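Local structure of NTF2 domain-containing protein (Chaetomium thermophilum, 4X2M) at residues E65-H70 with K83-D88; F92-I97 with M121-T126; V152-P157 with I175-Y180. The protein probably pairs with the mRNA export factor Mex67 through its NTF2-like fold, as Mtr2 does in yeast, to help carry mRNA out of the nucleus. All coordinates share one frame; numbering follows the deposited sequence.

Contact 1. Residues E65-H70 with K83-D88; sequences EQRAQH and KPVRYD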
ATOM      1  N   GLU A  65      -7.978  11.655   8.676  1.00 25.60           N
ATOM      2  CA  GLU A  65      -9.162  11.743   9.518  1.00 29.00           C
ATOM      3  C   GLU A  65      -9.116  10.715  10.641  1.00 30.37           C
ATOM      4  O   GLU A  65      -9.613  10.960  11.741  1.00 27.50           O
ATOM      5  CB  GLU A  65     -10.423  11.552   8.673  1.00 34.96           C
ATOM      6  CG  GLU A  65     -10.720  12.723   7.743  1.00 42.59           C
ATOM      7  CD  GLU A  65     -11.865  12.445   6.786  1.00 48.83           C
ATOM      8  OE1 GLU A  65     -12.257  11.267   6.645  1.00 44.99           O
ATOM      9  OE2 GLU A  65     -12.370  13.407   6.169  1.00 53.99           O
ATOM     10  N   GLN A  66      -8.522   9.559  10.359  1.00 28.63           N
ATOM     11  CA  GLN A  66      -8.355   8.522  11.369  1.00 28.64           C
ATOM     12  C   GLN A  66      -7.431   9.004  12.486  1.00 26.64           C
ATOM     13  O   GLN A  66      -7.695   8.772  13.666  1.00 25.89           O
ATOM     14  CB  GLN A  66      -7.806   7.241  10.738  1.00 29.26           C
ATOM     15  CG  GLN A  66      -7.634   6.092  11.718  1.00 28.60           C
ATOM     16  CD  GLN A  66      -7.253   4.794  11.031  1.00 27.29           C
ATOM     17  OE1 GLN A  66      -6.202   4.696  10.399  1.00 28.99           O
ATOM     18  NE2 GLN A  66      -8.112   3.789  11.150  1.00 21.54           N
ATOM     19  N   ARG A  67      -6.346   9.676  12.111  1.00 25.48           N
ATOM     20  CA  ARG A  67      -5.428  10.246  13.093  1.00 28.25           C
ATOM     21  C   ARG A  67      -6.130  11.296  13.949  1.00 31.07           C
ATOM     22  O   ARG A  67      -5.989  11.304  15.172  1.00 32.40           O
ATOM     23  CB  ARG A  67      -4.203  10.858  12.406  1.00 27.52           C
ATOM     24  CG  ARG A  67      -3.206   9.827  11.892  1.00 30.39           C
ATOM     25  CD  ARG A  67      -1.880  10.466  11.492  1.00 30.63           C
ATOM     26  NE  ARG A  67      -1.988  11.285  10.287  1.00 32.72           N
ATOM     27  CZ  ARG A  67      -1.918  10.810   9.046  1.00 35.00           C
ATOM     28  NH1 ARG A  67      -1.749   9.511   8.828  1.00 32.68           N
ATOM     29  NH2 ARG A  67      -2.022  11.637   8.015  1.00 33.76           N
ATOM     30  N   ALA A  68      -6.886  12.177  13.300  1.00 29.59           N
ATOM     31  CA  ALA A  68      -7.620  13.226  14.001  1.00 30.90           C
ATOM     32  C   ALA A  68      -8.616  12.617  14.983  1.00 31.08           C
ATOM     33  O   ALA A  68      -8.792  13.115  16.096  1.00 28.83           O
ATOM     34  CB  ALA A  68      -8.336  14.126  13.009  1.00 32.15           C
ATOM     35  N   GLN A  69      -9.264  11.538  14.558  1.00 28.67           N
ATOM     36  CA  GLN A  69     -10.262  10.856  15.375  1.00 28.62           C
ATOM     37  C   GLN A  69      -9.657  10.299  16.661  1.00 31.52           C
ATOM     38  O   GLN A  69     -10.332  10.229  17.689  1.00 33.32           O
ATOM     39  CB  GLN A  69     -10.911   9.728  14.564  1.00 33.45           C
ATOM     40  CG  GLN A  69     -11.843   8.817  15.354  1.00 46.29           C
ATOM     41  CD  GLN A  69     -12.372   7.668  14.517  1.00 60.97           C
ATOM     42  OE1 GLN A  69     -12.226   7.655  13.294  1.00 62.72           O
ATOM     43  NE2 GLN A  69     -12.983   6.690  15.175  1.00 67.94           N
ATOM     44  N   HIS A  70      -8.384   9.914  16.598  1.00 30.72           N
ATOM     45  CA  HIS A  70      -7.701   9.307  17.737  1.00 29.67           C
ATOM     46  C   HIS A  70      -6.627  10.229  18.311  1.00 29.37           C
ATOM     47  O   HIS A  70      -5.788   9.799  19.101  1.00 26.99           O
ATOM     48  CB  HIS A  70      -7.083   7.968  17.326  1.00 31.37           C
ATOM     49  CG  HIS A  70      -8.095   6.932  16.949  1.00 30.23           C
ATOM     50  ND1 HIS A  70      -8.713   6.124  17.879  1.00 31.20           N
ATOM     51  CD2 HIS A  70      -8.603   6.577  15.745  1.00 30.45           C
ATOM     52  CE1 HIS A  70      -9.555   5.313  17.265  1.00 31.24           C
ATOM     53  NE2 HIS A  70      -9.508   5.566  15.969  1.00 33.34           N
ATOM     54  N   LYS A  83       1.256   7.881  20.504  1.00 24.40           N
ATOM     55  CA  LYS A  83       1.006   8.146  19.091  1.00 24.98           C
ATOM     56  C   LYS A  83      -0.438   7.798  18.724  1.00 29.06           C
ATOM     57  O   LYS A  83      -0.921   6.724  19.086  1.00 25.75           O
ATOM     58  CB  LYS A  83       1.984   7.357  18.220  1.00 29.63           C
ATOM     59  CG  LYS A  83       1.702   7.463  16.733  1.00 36.96           C
ATOM     60  CD  LYS A  83       2.924   7.092  15.908  1.00 41.20           C
ATOM     61  CE  LYS A  83       3.902   8.254  15.836  1.00 56.32           C
ATOM     62  NZ  LYS A  83       4.995   8.018  14.856  1.00 67.15           N
ATOM     63  N   PRO A  84      -1.137   8.709  18.019  1.00 26.07           N
ATOM     64  CA  PRO A  84      -2.536   8.449  17.652  1.00 25.08           C
ATOM     65  C   PRO A  84      -2.756   7.142  16.891  1.00 27.54           C
ATOM     66  O   PRO A  84      -3.660   6.390  17.250  1.00 29.52           O
ATOM     67  CB  PRO A  84      -2.885   9.645  16.763  1.00 24.39           C
ATOM     68  CG  PRO A  84      -2.038  10.738  17.275  1.00 26.31           C
ATOM     69  CD  PRO A  84      -0.736  10.083  17.657  1.00 29.33           C
ATOM     70  N   VAL A  85      -1.964   6.894  15.850  1.00 28.58           N
ATOM     71  CA  VAL A  85      -2.138   5.709  15.009  1.00 24.30           C
ATOM     72  C   VAL A  85      -0.798   5.092  14.613  1.00 23.83           C
ATOM     73  O   VAL A  85       0.138   5.804  14.248  1.00 24.69           O
ATOM     74  CB  VAL A  85      -2.930   6.050  13.726  1.00 24.45           C
ATOM     75  CG1 VAL A  85      -3.177   4.800  12.890  1.00 28.27           C
ATOM     76  CG2 VAL A  85      -4.249   6.729  14.073  1.00 22.79           C
ATOM     77  N   ARG A  86      -0.712   3.765  14.685  1.00 22.00           N
ATOM     78  CA  ARG A  86       0.466   3.043  14.213  1.00 22.02           C
ATOM     79  C   ARG A  86       0.087   1.717  13.560  1.00 24.23           C
ATOM     80  O   ARG A  86      -0.637   0.911  14.144  1.00 24.99           O
ATOM     81  CB  ARG A  86       1.446   2.784  15.360  1.00 26.94           C
ATOM     82  CG  ARG A  86       2.801   2.275  14.887  1.00 30.15           C
ATOM     83  CD  ARG A  86       3.734   1.920  16.036  1.00 31.14           C
ATOM     84  NE  ARG A  86       3.570   0.533  16.476  1.00 29.71           N
ATOM     85  CZ  ARG A  86       3.240   0.145  17.708  1.00 32.69           C
ATOM     86  NH1 ARG A  86       3.020   1.028  18.675  1.00 32.00           N
ATOM     87  NH2 ARG A  86       3.127  -1.147  17.976  1.00 31.59           N
ATOM     88  N   TYR A  87       0.585   1.505  12.344  1.00 25.05           N
ATOM     89  CA  TYR A  87       0.383   0.254  11.620  1.00 24.92           C
ATOM     90  C   TYR A  87       1.582  -0.677  11.783  1.00 25.93           C
ATOM     91  O   TYR A  87       2.719  -0.284  11.524  1.00 23.93           O
ATOM     92  CB  TYR A  87       0.140   0.530  10.135  1.00 22.76           C
ATOM     93  CG  TYR A  87      -1.268   0.975   9.811  1.00 21.81           C
ATOM     94  CD1 TYR A  87      -1.674   2.284  10.032  1.00 20.10           C
ATOM     95  CD2 TYR A  87      -2.188   0.087   9.272  1.00 21.76           C
ATOM     96  CE1 TYR A  87      -2.962   2.692   9.735  1.00 21.39           C
ATOM     97  CE2 TYR A  87      -3.476   0.486   8.970  1.00 23.77           C
ATOM     98  CZ  TYR A  87      -3.857   1.789   9.204  1.00 23.38           C
ATOM     99  OH  TYR A  87      -5.139   2.187   8.904  1.00 21.25           O
ATOM    100  N   ASP A  88       1.314  -1.907  12.215  1.00 25.08           N
ATOM    101  CA  ASP A  88       2.338  -2.946  12.310  1.00 25.99           C
ATOM    102  C   ASP A  88       2.008  -4.108  11.381  1.00 25.82           C
ATOM    103  O   ASP A  88       0.945  -4.718  11.496  1.00 28.84           O
ATOM    104  CB  ASP A  88       2.463  -3.457  13.747  1.00 29.22           C
ATOM    105  CG  ASP A  88       3.130  -2.456  14.669  1.00 35.33           C
ATOM    106  OD1 ASP A  88       3.308  -1.289  14.262  1.00 35.11           O
ATOM    107  OD2 ASP A  88       3.478  -2.841  15.805  1.00 33.12           O
TER

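Contact 2. Residues F92-I97 with M121-T126; sequences FDVHVI and MMMALT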
ATOM      1  N   PHE A  92       3.077 -11.185   5.152  1.00 20.54           N
ATOM      2  CA  PHE A  92       2.420 -11.020   3.863  1.00 22.49           C
ATOM      3  C   PHE A  92       2.636 -12.228   2.957  1.00 23.76           C
ATOM      4  O   PHE A  92       3.561 -13.017   3.153  1.00 25.02           O
ATOM      5  CB  PHE A  92       2.912  -9.747   3.165  1.00 24.99           C
ATOM      6  CG  PHE A  92       4.379  -9.757   2.837  1.00 26.88           C
ATOM      7  CD1 PHE A  92       4.829 -10.250   1.624  1.00 29.94           C
ATOM      8  CD2 PHE A  92       5.306  -9.264   3.740  1.00 30.27           C
ATOM      9  CE1 PHE A  92       6.179 -10.257   1.320  1.00 29.59           C
ATOM     10  CE2 PHE A  92       6.656  -9.268   3.441  1.00 30.18           C
ATOM     11  CZ  PHE A  92       7.091  -9.764   2.229  1.00 28.31           C
ATOM     12  N   ASP A  93       1.761 -12.352   1.965  1.00 25.55           N
ATOM     13  CA  ASP A  93       1.800 -13.444   1.003  1.00 29.15           C
ATOM     14  C   ASP A  93       1.656 -12.864  -0.396  1.00 26.29           C
ATOM     15  O   ASP A  93       0.846 -11.962  -0.611  1.00 25.93           O
ATOM     16  CB  ASP A  93       0.687 -14.455   1.289  1.00 33.09           C
ATOM     17  CG  ASP A  93       0.574 -15.521   0.216  1.00 39.12           C
ATOM     18  OD1 ASP A  93       1.405 -16.453   0.210  1.00 34.24           O
ATOM     19  OD2 ASP A  93      -0.352 -15.431  -0.618  1.00 41.96           O
ATOM     20  N   VAL A  94       2.438 -13.380  -1.341  1.00 22.03           N
ATOM     21  CA  VAL A  94       2.404 -12.873  -2.710  1.00 24.08           C
ATOM     22  C   VAL A  94       2.291 -14.008  -3.721  1.00 23.32           C
ATOM     23  O   VAL A  94       2.920 -15.058  -3.583  1.00 27.23           O
ATOM     24  CB  VAL A  94       3.654 -12.013  -3.024  1.00 26.26           C
ATOM     25  CG1 VAL A  94       4.937 -12.788  -2.737  1.00 29.95           C
ATOM     26  CG2 VAL A  94       3.622 -11.521  -4.469  1.00 29.66           C
ATOM     27  N   HIS A  95       1.468 -13.768  -4.738  1.00 29.42           N
ATOM     28  CA  HIS A  95       1.157 -14.755  -5.763  1.00 34.92           C
ATOM     29  C   HIS A  95       1.168 -14.082  -7.132  1.00 35.15           C
ATOM     30  O   HIS A  95       0.477 -13.085  -7.342  1.00 33.22           O
ATOM     31  CB  HIS A  95      -0.203 -15.394  -5.473  1.00 40.30           C
ATOM     32  CG  HIS A  95      -0.745 -16.220  -6.597  1.00 55.10           C
ATOM     33  ND1 HIS A  95      -0.153 -17.392  -7.014  1.00 70.15           N
ATOM     34  CD2 HIS A  95      -1.833 -16.047  -7.383  1.00 57.70           C
ATOM     35  CE1 HIS A  95      -0.852 -17.904  -8.012  1.00 69.77           C
ATOM     36  NE2 HIS A  95      -1.876 -17.108  -8.256  1.00 64.52           N
ATOM     37  N   VAL A  96       1.947 -14.625  -8.062  1.00 33.14           N
ATOM     38  CA  VAL A  96       2.022 -14.067  -9.408  1.00 29.45           C
ATOM     39  C   VAL A  96       0.784 -14.461 -10.210  1.00 27.43           C
ATOM     40  O   VAL A  96       0.565 -15.639 -10.488  1.00 34.16           O
ATOM     41  CB  VAL A  96       3.295 -14.538 -10.148  1.00 31.24           C
ATOM     42  CG1 VAL A  96       3.322 -14.005 -11.580  1.00 27.28           C
ATOM     43  CG2 VAL A  96       4.542 -14.092  -9.399  1.00 37.45           C
ATOM     44  N   ILE A  97      -0.021 -13.467 -10.576  1.00 22.57           N
ATOM     45  CA  ILE A  97      -1.238 -13.708 -11.345  1.00 23.76           C
ATOM     46  C   ILE A  97      -0.902 -13.890 -12.819  1.00 25.32           C
ATOM     47  O   ILE A  97      -1.439 -14.772 -13.487  1.00 30.94           O
ATOM     48  CB  ILE A  97      -2.245 -12.542 -11.208  1.00 29.39           C
ATOM     49  CG1 ILE A  97      -2.597 -12.287  -9.742  1.00 36.57           C
ATOM     50  CG2 ILE A  97      -3.507 -12.827 -12.026  1.00 35.13           C
ATOM     51  CD1 ILE A  97      -3.368 -10.993  -9.529  1.00 38.23           C
ATOM     52  N   MET A 121       5.730  -8.884 -13.801  1.00 33.47           N
ATOM     53  CA  MET A 121       4.735  -9.617 -13.026  1.00 33.91           C
ATOM     54  C   MET A 121       3.553  -8.743 -12.628  1.00 30.51           C
ATOM     55  O   MET A 121       3.732  -7.596 -12.215  1.00 29.00           O
ATOM     56  CB  MET A 121       5.352 -10.187 -11.746  1.00 38.67           C
ATOM     57  CG  MET A 121       6.694 -10.877 -11.910  1.00 51.86           C
ATOM     58  SD  MET A 121       7.407 -11.320 -10.312  1.00 52.16           S
ATOM     59  CE  MET A 121       7.800  -9.704  -9.640  1.00 50.80           C
ATOM     60  N   MET A 122       2.348  -9.290 -12.757  1.00 25.15           N
ATOM     61  CA  MET A 122       1.205  -8.780 -12.012  1.00 22.00           C
ATOM     62  C   MET A 122       1.026  -9.670 -10.789  1.00 25.26           C
ATOM     63  O   MET A 122       0.886 -10.887 -10.921  1.00 26.29           O
ATOM     64  CB  MET A 122      -0.063  -8.756 -12.863  1.00 23.10           C
ATOM     65  CG  MET A 122      -1.320  -8.429 -12.069  1.00 25.08           C
ATOM     66  SD  MET A 122      -2.764  -8.180 -13.113  1.00 38.82           S
ATOM     67  CE  MET A 122      -2.921  -9.806 -13.840  1.00 43.13           C
ATOM     68  N   MET A 123       1.029  -9.060  -9.608  1.00 22.07           N
ATOM     69  CA  MET A 123       1.059  -9.805  -8.354  1.00 26.67           C
ATOM     70  C   MET A 123      -0.180  -9.570  -7.503  1.00 26.37           C
ATOM     71  O   MET A 123      -0.696  -8.456  -7.437  1.00 23.90           O
ATOM     72  CB  MET A 123       2.297  -9.417  -7.545  1.00 26.18           C
ATOM     73  CG  MET A 123       3.611  -9.890  -8.140  1.00 31.56           C
ATOM     74  SD  MET A 123       5.034  -9.231  -7.247  1.00 36.67           S
ATOM     75  CE  MET A 123       5.012  -7.524  -7.790  1.00 40.78           C
ATOM     76  N   ALA A 124      -0.644 -10.632  -6.850  1.00 26.19           N
ATOM     77  CA  ALA A 124      -1.639 -10.519  -5.792  1.00 24.47           C
ATOM     78  C   ALA A 124      -0.917 -10.527  -4.454  1.00 26.27           C
ATOM     79  O   ALA A 124      -0.285 -11.518  -4.095  1.00 25.06           O
ATOM     80  CB  ALA A 124      -2.644 -11.657  -5.862  1.00 25.25           C
ATOM     81  N   LEU A 125      -1.024  -9.425  -3.721  1.00 22.17           N
ATOM     82  CA  LEU A 125      -0.331  -9.273  -2.446  1.00 24.54           C
ATOM     83  C   LEU A 125      -1.334  -9.162  -1.306  1.00 25.35           C
ATOM     84  O   LEU A 125      -2.194  -8.283  -1.310  1.00 31.22           O
ATOM     85  CB  LEU A 125       0.578  -8.041  -2.476  1.00 25.13           C
ATOM     86  CG  LEU A 125       1.223  -7.603  -1.159  1.00 26.34           C
ATOM     87  CD1 LEU A 125       2.174  -8.669  -0.638  1.00 26.39           C
ATOM     88  CD2 LEU A 125       1.948  -6.280  -1.344  1.00 23.67           C
ATOM     89  N   THR A 126      -1.207 -10.058  -0.331  1.00 22.30           N
ATOM     90  CA  THR A 126      -2.044 -10.035   0.860  1.00 24.56           C
ATOM     91  C   THR A 126      -1.190  -9.688   2.071  1.00 23.70           C
ATOM     92  O   THR A 126      -0.167 -10.324   2.319  1.00 25.32           O
ATOM     93  CB  THR A 126      -2.746 -11.387   1.100  1.00 28.83           C
ATOM     94  OG1 THR A 126      -3.561 -11.716  -0.031  1.00 32.04           O
ATOM     95  CG2 THR A 126      -3.619 -11.329   2.349  1.00 37.56           C
TER
HETATM   96  O   HOH W   1      -1.675 -13.181  -2.163  1.00 36.53           O

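Contact 3. Residues V152-P157 with I175-Y180; sequences VFILVP and IASHKY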
ATOM      1  N   VAL A 152      -5.396  -6.322   0.600  1.00 20.37           N
ATOM      2  CA  VAL A 152      -5.202  -7.099  -0.614  1.00 22.87           C
ATOM      3  C   VAL A 152      -4.908  -6.157  -1.769  1.00 19.34           C
ATOM      4  O   VAL A 152      -5.760  -5.358  -2.159  1.00 22.29           O
ATOM      5  CB  VAL A 152      -6.436  -7.961  -0.947  1.00 23.57           C
ATOM      6  CG1 VAL A 152      -6.180  -8.802  -2.191  1.00 24.81           C
ATOM      7  CG2 VAL A 152      -6.794  -8.857   0.230  1.00 26.68           C
ATOM      8  N   PHE A 153      -3.699  -6.261  -2.315  1.00 20.62           N
ATOM      9  CA  PHE A 153      -3.281  -5.427  -3.434  1.00 23.69           C
ATOM     10  C   PHE A 153      -3.139  -6.249  -4.707  1.00 27.61           C
ATOM     11  O   PHE A 153      -2.787  -7.429  -4.658  1.00 26.29           O
ATOM     12  CB  PHE A 153      -1.940  -4.741  -3.149  1.00 20.19           C
ATOM     13  CG  PHE A 153      -1.933  -3.875  -1.924  1.00 20.56           C
ATOM     14  CD1 PHE A 153      -2.359  -2.558  -1.983  1.00 21.57           C
ATOM     15  CD2 PHE A 153      -1.457  -4.366  -0.720  1.00 21.57           C
ATOM     16  CE1 PHE A 153      -2.336  -1.758  -0.857  1.00 23.78           C
ATOM     17  CE2 PHE A 153      -1.427  -3.570   0.405  1.00 21.63           C
ATOM     18  CZ  PHE A 153      -1.870  -2.265   0.338  1.00 21.57           C
ATOM     19  N   ILE A 154      -3.425  -5.618  -5.842  1.00 21.99           N
ATOM     20  CA  ILE A 154      -2.943  -6.111  -7.125  1.00 18.32           C
ATOM     21  C   ILE A 154      -1.888  -5.130  -7.611  1.00 20.21           C
ATOM     22  O   ILE A 154      -2.178  -3.952  -7.825  1.00 24.76           O
ATOM     23  CB  ILE A 154      -4.067  -6.255  -8.169  1.00 21.72           C
ATOM     24  CG1 ILE A 154      -5.052  -7.341  -7.731  1.00 29.47           C
ATOM     25  CG2 ILE A 154      -3.485  -6.603  -9.541  1.00 25.18           C
ATOM     26  CD1 ILE A 154      -6.307  -7.419  -8.574  1.00 40.91           C
ATOM     27  N   LEU A 155      -0.667  -5.626  -7.790  1.00 20.00           N
ATOM     28  CA  LEU A 155       0.454  -4.785  -8.188  1.00 21.13           C
ATOM     29  C   LEU A 155       0.837  -5.039  -9.636  1.00 26.80           C
ATOM     30  O   LEU A 155       0.807  -6.178 -10.100  1.00 24.56           O
ATOM     31  CB  LEU A 155       1.663  -5.033  -7.284  1.00 22.47           C
ATOM     32  CG  LEU A 155       1.464  -4.809  -5.784  1.00 24.67           C
ATOM     33  CD1 LEU A 155       2.726  -5.191  -5.030  1.00 26.67           C
ATOM     34  CD2 LEU A 155       1.085  -3.364  -5.494  1.00 23.62           C
ATOM     35  N   VAL A 156       1.189  -3.969 -10.344  1.00 22.38           N
ATOM     36  CA  VAL A 156       1.635  -4.064 -11.728  1.00 21.43           C
ATOM     37  C   VAL A 156       2.969  -3.336 -11.889  1.00 24.24           C
ATOM     38  O   VAL A 156       3.278  -2.436 -11.109  1.00 23.39           O
ATOM     39  CB  VAL A 156       0.594  -3.480 -12.704  1.00 20.17           C
ATOM     40  CG1 VAL A 156      -0.681  -4.310 -12.677  1.00 21.36           C
ATOM     41  CG2 VAL A 156       0.296  -2.023 -12.370  1.00 21.64           C
ATOM     42  N   PRO A 157       3.767  -3.726 -12.897  1.00 23.95           N
ATOM     43  CA  PRO A 157       5.118  -3.166 -13.036  1.00 22.86           C
ATOM     44  C   PRO A 157       5.139  -1.679 -13.374  1.00 23.92           C
ATOM     45  O   PRO A 157       4.410  -1.241 -14.264  1.00 21.06           O
ATOM     46  CB  PRO A 157       5.722  -3.976 -14.192  1.00 23.85           C
ATOM     47  CG  PRO A 157       4.826  -5.150 -14.385  1.00 29.61           C
ATOM     48  CD  PRO A 157       3.474  -4.711 -13.950  1.00 27.35           C
ATOM     49  N   ILE A 175       0.016   0.118  -7.521  1.00 22.08           N
ATOM     50  CA  ILE A 175      -1.248  -0.474  -7.098  1.00 21.86           C
ATOM     51  C   ILE A 175      -2.330  -0.267  -8.154  1.00 23.80           C
ATOM     52  O   ILE A 175      -2.631   0.866  -8.531  1.00 24.00           O
ATOM     53  CB  ILE A 175      -1.733   0.128  -5.759  1.00 22.68           C
ATOM     54  CG1 ILE A 175      -0.686  -0.078  -4.663  1.00 25.25           C
ATOM     55  CG2 ILE A 175      -3.060  -0.494  -5.333  1.00 25.28           C
ATOM     56  CD1 ILE A 175      -0.868   0.841  -3.474  1.00 26.79           C
ATOM     57  N   ALA A 176      -2.911  -1.370  -8.619  1.00 25.49           N
ATOM     58  CA  ALA A 176      -4.016  -1.326  -9.572  1.00 22.38           C
ATOM     59  C   ALA A 176      -5.334  -1.651  -8.873  1.00 24.67           C
ATOM     60  O   ALA A 176      -6.410  -1.306  -9.362  1.00 26.45           O
ATOM     61  CB  ALA A 176      -3.770  -2.293 -10.714  1.00 23.03           C
ATOM     62  N   SER A 177      -5.235  -2.317  -7.726  1.00 22.54           N
ATOM     63  CA  SER A 177      -6.402  -2.654  -6.918  1.00 21.25           C
ATOM     64  C   SER A 177      -6.021  -2.715  -5.451  1.00 24.00           C
ATOM     65  O   SER A 177      -4.907  -3.108  -5.109  1.00 22.13           O
ATOM     66  CB  SER A 177      -7.009  -3.991  -7.344  1.00 27.87           C
ATOM     67  OG  SER A 177      -8.094  -4.347  -6.503  1.00 29.66           O
ATOM     68  N   HIS A 178      -6.949  -2.310  -4.590  1.00 23.69           N
ATOM     69  CA  HIS A 178      -6.693  -2.260  -3.159  1.00 25.06           C
ATOM     70  C   HIS A 178      -7.973  -2.529  -2.376  1.00 24.48           C
ATOM     71  O   HIS A 178      -8.955  -1.801  -2.510  1.00 23.82           O
ATOM     72  CB  HIS A 178      -6.111  -0.901  -2.772  1.00 23.80           C
ATOM     73  CG  HIS A 178      -5.775  -0.777  -1.319  1.00 24.00           C
ATOM     74  ND1 HIS A 178      -5.450   0.428  -0.734  1.00 26.24           N
ATOM     75  CD2 HIS A 178      -5.693  -1.705  -0.337  1.00 24.90           C
ATOM     76  CE1 HIS A 178      -5.197   0.240   0.548  1.00 25.76           C
ATOM     77  NE2 HIS A 178      -5.337  -1.046   0.814  1.00 26.51           N
ATOM     78  N   LYS A 179      -7.948  -3.580  -1.562  1.00 20.21           N
ATOM     79  CA  LYS A 179      -9.045  -3.878  -0.649  1.00 21.41           C
ATOM     80  C   LYS A 179      -8.543  -3.896   0.785  1.00 25.63           C
ATOM     81  O   LYS A 179      -7.670  -4.689   1.144  1.00 24.71           O
ATOM     82  CB  LYS A 179      -9.703  -5.215  -0.997  1.00 24.30           C
ATOM     83  CG  LYS A 179     -10.321  -5.261  -2.383  1.00 33.51           C
ATOM     84  CD  LYS A 179     -10.947  -6.619  -2.658  1.00 40.94           C
ATOM     85  CE  LYS A 179     -11.160  -6.848  -4.144  1.00 44.84           C
ATOM     86  NZ  LYS A 179     -11.902  -5.723  -4.780  1.00 45.28           N
ATOM     87  N   TYR A 180      -9.111  -3.010   1.597  1.00 23.71           N
ATOM     88  CA  TYR A 180      -8.712  -2.842   2.986  1.00 21.12           C
ATOM     89  C   TYR A 180      -9.867  -3.201   3.914  1.00 21.96           C
ATOM     90  O   TYR A 180     -11.002  -2.770   3.707  1.00 23.46           O
ATOM     91  CB  TYR A 180      -8.253  -1.400   3.222  1.00 18.65           C
ATOM     92  CG  TYR A 180      -7.918  -1.046   4.656  1.00 24.09           C
ATOM     93  CD1 TYR A 180      -8.879  -0.508   5.502  1.00 27.78           C
ATOM     94  CD2 TYR A 180      -6.636  -1.234   5.158  1.00 24.17           C
ATOM     95  CE1 TYR A 180      -8.575  -0.176   6.809  1.00 26.82           C
ATOM     96  CE2 TYR A 180      -6.323  -0.905   6.464  1.00 25.78           C
ATOM     97  CZ  TYR A 180      -7.295  -0.373   7.284  1.00 26.73           C
ATOM     98  OH  TYR A 180      -6.985  -0.043   8.583  1.00 26.78           O
TER
HETATM   99  O   HOH W   2      -7.351  -5.746  -4.385  1.00 24.44           O

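Contact 1. Residues E65-H70 with K83-D88
V85 reaches the end of helix 56-69 with its CG2 methyl, which lies 3.8 Å from R67 CA. The same methyl meets R67 CG, the two side chains crossing at about a right angle. P84 packs its CB against the carbonyl oxygens at the helix end, 3.7 Å from H70 O and almost as near R67 O. H70 CB approaches P84 O.

Q66 and Y87 form the polar part. With CG anti to the backbone N (chi1 -179°) and the chain extended beyond it, Q66 brings OE1 within 3.1 Å of Y87 OH. OE1 lies at the ring edge, near the ring plane, and the amide is turned 45° from the ring. The hydroxyl hydrogen-bonds Y180 OH as well as lying close to OE1, so which oxygen takes its proton is not settled. An alanine at Q66 would take away the amide and would probably leave Y87 OH without its polar neighbour from the helix.

The H70 ring stacks on F133, and Y87 meets F149 edge-to-face. A helix end is laid on a sheet: a valine methyl on the arginine, a proline carbon against backbone carbonyls, and a single polar approach, at a hydroxyl that also meets strand 173-182.

Contact 2. Residues F92-I97 with M121-T126
D93 and T126 form a hydrogen-bonded pair at one end of this antiparallel ladder. D93 N gives to T126 O, and T126 N returns a bond to D93 O at 2.8 Å with an N-H...O angle of 175°. H95 and A124 repeat the pattern, the bond from A124 N to H95 O being 2.7 Å long. I97 N closes the row on M122 O, at the corner where the chain turns. The CA-H groups of the non-hydrogen-bonded positions point at carbonyls of the neighbouring hydrogen-bonded pairs, as V94 CA does to A124 O at 3.3 Å.

A water bridges the strands on the face of D93, H95, A124 and T126. It lies within hydrogen-bonding reach of D93 OD2, A124 O and T126 OG1, with more acceptors around it than protons to give. The A124 carbonyl accepts from H95 N and may accept from the water as well.

The apolar contacts differ on the two faces. On the face of V94, V96, M123 and L125, V94 turns CG2 to M123 SD, 3.9 Å away. V96 CG2 meets M121 SD, the two side chains crossing at about a right angle. L125 CD1 lies 3.8 Å from F92 CD1, oblique to the ring. Near the corner, M122 bends at chi3 (63°), which brings CE to 3.6 Å from I97 CG2. I97 CD1 packs 3.8 Å from A124 CB.

Strand 83-96 is outermost in the sheet of this chain. Strand 122-135 lies between it and strand 145-157, to which M123 and L125 bond through their backbones. Helix 3-20 packs on the V94 and L125 face: F11 touches L125, R4 touches V94, and R5 bonds F92 O.

Contact 3. Residues V152-P157 with I175-Y180
A classic beta bulge marks this antiparallel pair of strands in the NTF2-like sheet: A176 and S177 both face I154. I154 O takes a nearly straight bond from A176 N (2.8 Å, 173°) and a weak one from S177 N. I154 N bonds S177 O from above the carbonyl plane. Beyond the bulge, V152 and K179 form a regular hydrogen-bonded pair.

The F153 and H178 rings make an offset stack, with centroids 4.4 Å apart and planes at 26°. F153 CE1 stands over the centre of one imidazole face, 3.4 Å from H178 CD2. H178 CG is anti to the backbone N (chi1 -178°), which lays its ring alongside F153, both pointing the same way. I175 CD1 meets F153 CE1 at 4.0 Å, and I175 CG1 packs 3.8 Å from L155 CD2.

On the other face, I154 CD1 touches S177 CB at 3.7 Å. A water links V152 O, to which it donates at 2.8 Å, with S177 OG.

H178 NE2 bonds D151 and ND1 bonds Y29. These two bonds, with the stack, probably hold the buried imidazole against turning, and the nearby carboxylate would tend to favour its protonated form.

From the N terminus, helix 3-20 comes first and touches all three contacts. Contact 1 closes the loop between helix 56-69 and strand 83-96. Contact 2 follows along that same strand and closes the connection holding helix 107-112, pairing strand 83-96 with strand 122-135. Contact 3 closes the last connection, between strands 145-157 and 173-182. The three are in series; none nests or crosses. Contacts 2 and 3 are about 9 Å apart between centres and share the sheet through backbone bonds L125 to F153 and M123 to L155. The centres of contacts 1 and 2 are about 28 Å apart, but contact 1 touches contact 3 through Y87 and Y180.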